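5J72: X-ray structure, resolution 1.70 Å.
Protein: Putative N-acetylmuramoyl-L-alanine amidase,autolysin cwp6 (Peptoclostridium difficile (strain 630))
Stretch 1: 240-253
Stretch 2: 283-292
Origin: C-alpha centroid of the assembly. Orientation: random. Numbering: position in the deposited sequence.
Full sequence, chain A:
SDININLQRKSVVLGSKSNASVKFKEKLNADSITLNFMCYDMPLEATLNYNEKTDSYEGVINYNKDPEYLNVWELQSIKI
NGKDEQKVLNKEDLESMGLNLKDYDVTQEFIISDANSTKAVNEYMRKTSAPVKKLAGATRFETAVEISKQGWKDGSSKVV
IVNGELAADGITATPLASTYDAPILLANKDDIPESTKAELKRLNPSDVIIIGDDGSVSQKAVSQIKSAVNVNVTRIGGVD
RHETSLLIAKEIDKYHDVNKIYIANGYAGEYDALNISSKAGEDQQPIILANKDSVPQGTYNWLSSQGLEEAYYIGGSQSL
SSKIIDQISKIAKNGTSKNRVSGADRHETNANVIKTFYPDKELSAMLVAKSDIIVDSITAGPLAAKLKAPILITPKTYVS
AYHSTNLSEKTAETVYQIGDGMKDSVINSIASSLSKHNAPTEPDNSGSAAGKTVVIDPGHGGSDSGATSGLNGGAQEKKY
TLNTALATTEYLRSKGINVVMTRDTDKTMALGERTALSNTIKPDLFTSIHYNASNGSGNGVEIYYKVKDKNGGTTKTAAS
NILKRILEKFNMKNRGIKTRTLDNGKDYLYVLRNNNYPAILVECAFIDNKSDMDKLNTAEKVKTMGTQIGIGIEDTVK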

# COMPACT_ATOMS: atom_id res chain seq x y z
N ASP A 240 -24.31 -4.97 11.98
CA ASP A 240 -23.74 -4.88 10.64
C ASP A 240 -22.33 -4.28 10.77
O ASP A 240 -21.94 -3.94 11.88
N ARG A 241 -21.60 -4.16 9.69
CA ARG A 241 -20.23 -3.58 9.69
C ARG A 241 -20.20 -2.21 10.27
O ARG A 241 -19.25 -1.87 10.94
N HIS A 242 -21.23 -1.36 10.04
CA HIS A 242 -21.14 0.02 10.56
C HIS A 242 -21.17 0.03 12.02
O HIS A 242 -20.38 0.76 12.63
N GLU A 243 -22.08 -0.77 12.65
CA GLU A 243 -22.13 -0.77 14.10
C GLU A 243 -20.85 -1.43 14.70
O GLU A 243 -20.37 -0.97 15.70
N THR A 244 -20.39 -2.50 14.11
CA THR A 244 -19.14 -3.11 14.61
C THR A 244 -17.99 -2.10 14.58
O THR A 244 -17.24 -2.05 15.55
N SER A 245 -17.87 -1.25 13.50
CA SER A 245 -16.79 -0.26 13.47
C SER A 245 -17.01 0.72 14.59
O SER A 245 -16.07 1.20 15.22
N LEU A 246 -18.30 1.03 14.90
CA LEU A 246 -18.57 1.94 16.03
C LEU A 246 -18.16 1.26 17.33
O LEU A 246 -17.53 1.89 18.20
N LEU A 247 -18.51 -0.00 17.49
CA LEU A 247 -18.18 -0.69 18.77
C LEU A 247 -16.65 -0.82 18.94
O LEU A 247 -16.13 -0.71 20.05
N ILE A 248 -15.93 -0.99 17.82
CA ILE A 248 -14.45 -1.05 17.91
C ILE A 248 -13.93 0.32 18.32
O ILE A 248 -13.04 0.44 19.16
N ALA A 249 -14.51 1.37 17.73
CA ALA A 249 -14.07 2.71 18.10
C ALA A 249 -14.32 2.97 19.62
O ALA A 249 -13.49 3.61 20.27
N LYS A 250 -15.47 2.52 20.16
CA LYS A 250 -15.70 2.73 21.60
C LYS A 250 -14.71 1.92 22.44
O LYS A 250 -14.30 2.35 23.53
N GLU A 251 -14.32 0.75 21.91
CA GLU A 251 -13.33 -0.06 22.66
C GLU A 251 -11.97 0.67 22.67
O GLU A 251 -11.32 0.77 23.70
N ILE A 252 -11.56 1.25 21.50
CA ILE A 252 -10.29 1.97 21.50
C ILE A 252 -10.36 3.15 22.51
O ILE A 252 -9.40 3.43 23.22
N ASP A 253 -11.52 3.82 22.56
CA ASP A 253 -11.69 4.97 23.45
C ASP A 253 -11.52 4.60 24.97
O ASP A 253 -11.29 5.49 25.79
N ASP A 283 -1.69 5.08 14.02
CA ASP A 283 -2.24 6.17 14.83
C ASP A 283 -3.10 5.64 15.98
O ASP A 283 -3.38 6.39 16.89
N GLN A 284 -3.52 4.35 15.91
CA GLN A 284 -4.46 3.76 16.91
C GLN A 284 -5.70 4.61 16.97
O GLN A 284 -6.19 4.94 18.07
N GLN A 285 -6.21 4.99 15.80
CA GLN A 285 -7.46 5.79 15.75
C GLN A 285 -8.34 4.97 14.84
O GLN A 285 -7.90 4.30 13.88
N PRO A 286 -9.65 4.98 15.10
CA PRO A 286 -10.52 4.13 14.28
C PRO A 286 -10.87 4.43 12.83
O PRO A 286 -10.87 5.57 12.37
N ILE A 287 -11.21 3.34 12.16
CA ILE A 287 -11.79 3.40 10.81
C ILE A 287 -13.31 3.33 11.07
O ILE A 287 -13.80 2.40 11.73
N ILE A 288 -14.03 4.35 10.60
CA ILE A 288 -15.47 4.42 10.83
C ILE A 288 -16.10 4.10 9.52
O ILE A 288 -15.80 4.73 8.50
N LEU A 289 -16.95 3.09 9.50
CA LEU A 289 -17.60 2.74 8.26
C LEU A 289 -18.96 3.50 8.09
O LEU A 289 -19.75 3.59 9.02
N ALA A 290 -19.20 3.98 6.90
CA ALA A 290 -20.38 4.82 6.64
C ALA A 290 -21.14 4.40 5.39
O ALA A 290 -20.77 3.49 4.64
N ASN A 291 -22.29 5.11 5.20
CA ASN A 291 -23.08 4.98 3.98
C ASN A 291 -22.57 6.09 3.05
O ASN A 291 -21.80 6.95 3.48
N LYS A 292 -23.01 6.11 1.81
CA LYS A 292 -22.55 7.14 0.89
C LYS A 292 -22.80 8.56 1.36
O LYS A 292 -21.91 9.40 1.22

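The helix from Arg241 runs nearly antiparallel to strand 287-290, at 156° between their directions, and the axes approach to 6.9 Å. At Ala249 the backbones are near, its CA 5.4 Å from the CA of Pro286. The methyl points toward the second stretch and touches two apolar partners, with Ala249 CB 3.7 Å from Pro286 CG and 3.9 Å from Ile288 CD1. Ile288 leaves its backbone sideways, but chi1 and chi2 both in m bring its end back to the helix. One turn on, Ile252 (chi1 m, chi2 t) sets CD1 4.0 Å from Pro286 CB, while its CG2 lies 3.6 Å from Gln284 O.

Toward the helix start, Leu289 points in with chi1 m and chi2 t, and its CD1 packs 3.7 Å from Arg241 CB. Arg241 thus lends its aliphatic base to the contact while its end leads away to partners elsewhere in the structure.

Ser245 is the polar link between the two stretches. In rotamer p, its OG donates to His242 O at 2.9 Å within the helix and accepts from Leu289 N at 2.9 Å; the nearly straight 173° angle at that N-H ties strand backbone to helix side chain. Two waters join carbonyls across the gap: water 1 donates to His242 O and Leu289 O, water 2 to Ser245 O and Ile287 O.

At the polar edge, His242, chi1 m, starts sideways and swings its ring nearer. Its ND1 makes a weak hydrogen bond to Leu289 O at 3.3 Å; Ala290 O also lies at the ring edge, 3.4 Å from His242 CE1, and Asn291 ND2 sits over one face. Just before the helix, Asp240 caps it, OD1 accepting from Glu243 N at 2.8 Å.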

# COMPACT_ATOMS: atom_id res chain seq x y z
CB ASP A 240 -24.62 -3.98 9.73
CG ASP A 240 -24.72 -2.49 10.07
OD1 ASP A 240 -24.00 -2.02 10.96
OD2 ASP A 240 -25.53 -1.79 9.44
CB ARG A 241 -19.74 -3.38 8.26
CG ARG A 241 -19.89 -4.62 7.46
CD ARG A 241 -19.53 -4.39 6.03
NE ARG A 241 -19.36 -5.69 5.41
CZ ARG A 241 -18.76 -5.86 4.25
NH1 ARG A 241 -18.28 -4.82 3.59
NH2 ARG A 241 -18.62 -7.07 3.74
CB HIS A 242 -22.30 0.95 10.06
CG HIS A 242 -22.58 0.81 8.60
ND1 HIS A 242 -21.83 1.46 7.64
CD2 HIS A 242 -23.51 0.08 7.94
CE1 HIS A 242 -22.30 1.12 6.45
NE2 HIS A 242 -23.32 0.29 6.60
CB GLU A 243 -23.36 -1.58 14.63
CG GLU A 243 -23.57 -1.20 16.11
CD GLU A 243 -24.69 -2.04 16.80
OE1 GLU A 243 -25.13 -3.09 16.27
OE2 GLU A 243 -25.08 -1.62 17.88
CB THR A 244 -18.80 -4.32 13.77
OG1 THR A 244 -19.86 -5.26 13.95
CG2 THR A 244 -17.44 -4.97 14.23
CB SER A 245 -16.69 0.41 12.09
OG SER A 245 -17.65 1.43 11.82
CB LEU A 246 -20.14 2.32 16.19
CG LEU A 246 -20.42 3.20 17.46
CD1 LEU A 246 -19.61 4.46 17.43
CD2 LEU A 246 -21.98 3.53 17.57
CB LEU A 247 -18.84 -2.07 18.75
CG LEU A 247 -20.42 -1.96 18.86
CD1 LEU A 247 -21.03 -3.35 18.51
CD2 LEU A 247 -20.76 -1.45 20.28
CB ILE A 248 -13.94 -1.46 16.54
CG1 ILE A 248 -14.24 -2.97 16.32
CG2 ILE A 248 -12.43 -1.13 16.43
CD1 ILE A 248 -13.92 -3.47 14.89
CB ALA A 249 -14.81 3.77 17.24
CB LYS A 250 -17.14 2.27 21.97
CG LYS A 250 -18.20 3.22 21.34
CD LYS A 250 -19.64 2.62 21.61
CE LYS A 250 -20.72 3.51 21.04
NZ LYS A 250 -22.06 3.12 21.56
CB GLU A 251 -13.24 -1.45 22.03
CG GLU A 251 -12.10 -2.26 22.69
CD GLU A 251 -12.47 -2.94 24.05
OE1 GLU A 251 -13.63 -2.80 24.51
OE2 GLU A 251 -11.57 -3.63 24.63
CB ILE A 252 -10.00 2.49 20.04
CG1 ILE A 252 -9.71 1.28 19.10
CG2 ILE A 252 -8.79 3.47 20.06
CD1 ILE A 252 -9.75 1.64 17.55
CB ASP A 253 -13.08 5.58 23.21
CG ASP A 253 -13.26 6.87 23.91
OD1 ASP A 253 -12.50 7.81 23.60
OD2 ASP A 253 -14.12 6.94 24.76
CB ASP A 283 -3.18 7.03 13.99
CG ASP A 283 -2.47 7.89 12.93
OD1 ASP A 283 -1.22 7.83 12.84
OD2 ASP A 283 -3.18 8.63 12.20
CB GLN A 284 -3.80 3.66 18.32
CG GLN A 284 -2.55 2.80 18.20
CD GLN A 284 -1.87 2.56 19.55
OE1 GLN A 284 -2.47 2.67 20.60
NE2 GLN A 284 -0.59 2.18 19.51
CB GLN A 285 -7.21 7.24 15.31
CG GLN A 285 -6.36 7.98 16.34
CD GLN A 285 -7.18 8.39 17.57
OE1 GLN A 285 -8.34 8.79 17.49
NE2 GLN A 285 -6.57 8.25 18.74
CB PRO A 286 -11.81 4.08 15.09
CG PRO A 286 -11.83 5.38 15.87
CD PRO A 286 -10.40 5.90 15.97
CB ILE A 287 -11.37 2.20 9.94
CG1 ILE A 287 -9.83 2.26 9.64
CG2 ILE A 287 -12.19 2.22 8.61
CD1 ILE A 287 -9.36 0.86 9.05
CB ILE A 288 -15.83 5.85 11.30
CG1 ILE A 288 -15.28 6.12 12.74
CG2 ILE A 288 -17.38 6.02 11.23
CD1 ILE A 288 -15.98 5.28 13.87
CB LEU A 289 -17.81 1.22 8.19
CG LEU A 289 -16.49 0.44 8.23
CD1 LEU A 289 -16.80 -1.10 8.10
CD2 LEU A 289 -15.57 0.90 7.03
CB ALA A 290 -19.90 6.25 6.45
CB ASN A 291 -24.61 5.20 4.30
CG ASN A 291 -25.12 4.07 5.14
OD1 ASN A 291 -25.15 2.96 4.66
ND2 ASN A 291 -25.41 4.24 6.41
CB LYS A 292 -23.23 6.94 -0.45
CG LYS A 292 -22.80 7.99 -1.46
CD LYS A 292 -23.13 7.52 -2.87
CE LYS A 292 -23.34 8.67 -3.80
NZ LYS A 292 -24.19 8.26 -4.96
O HOH W 1 -20.41 3.51 11.65
O HOH W 2 -13.63 1.34 14.14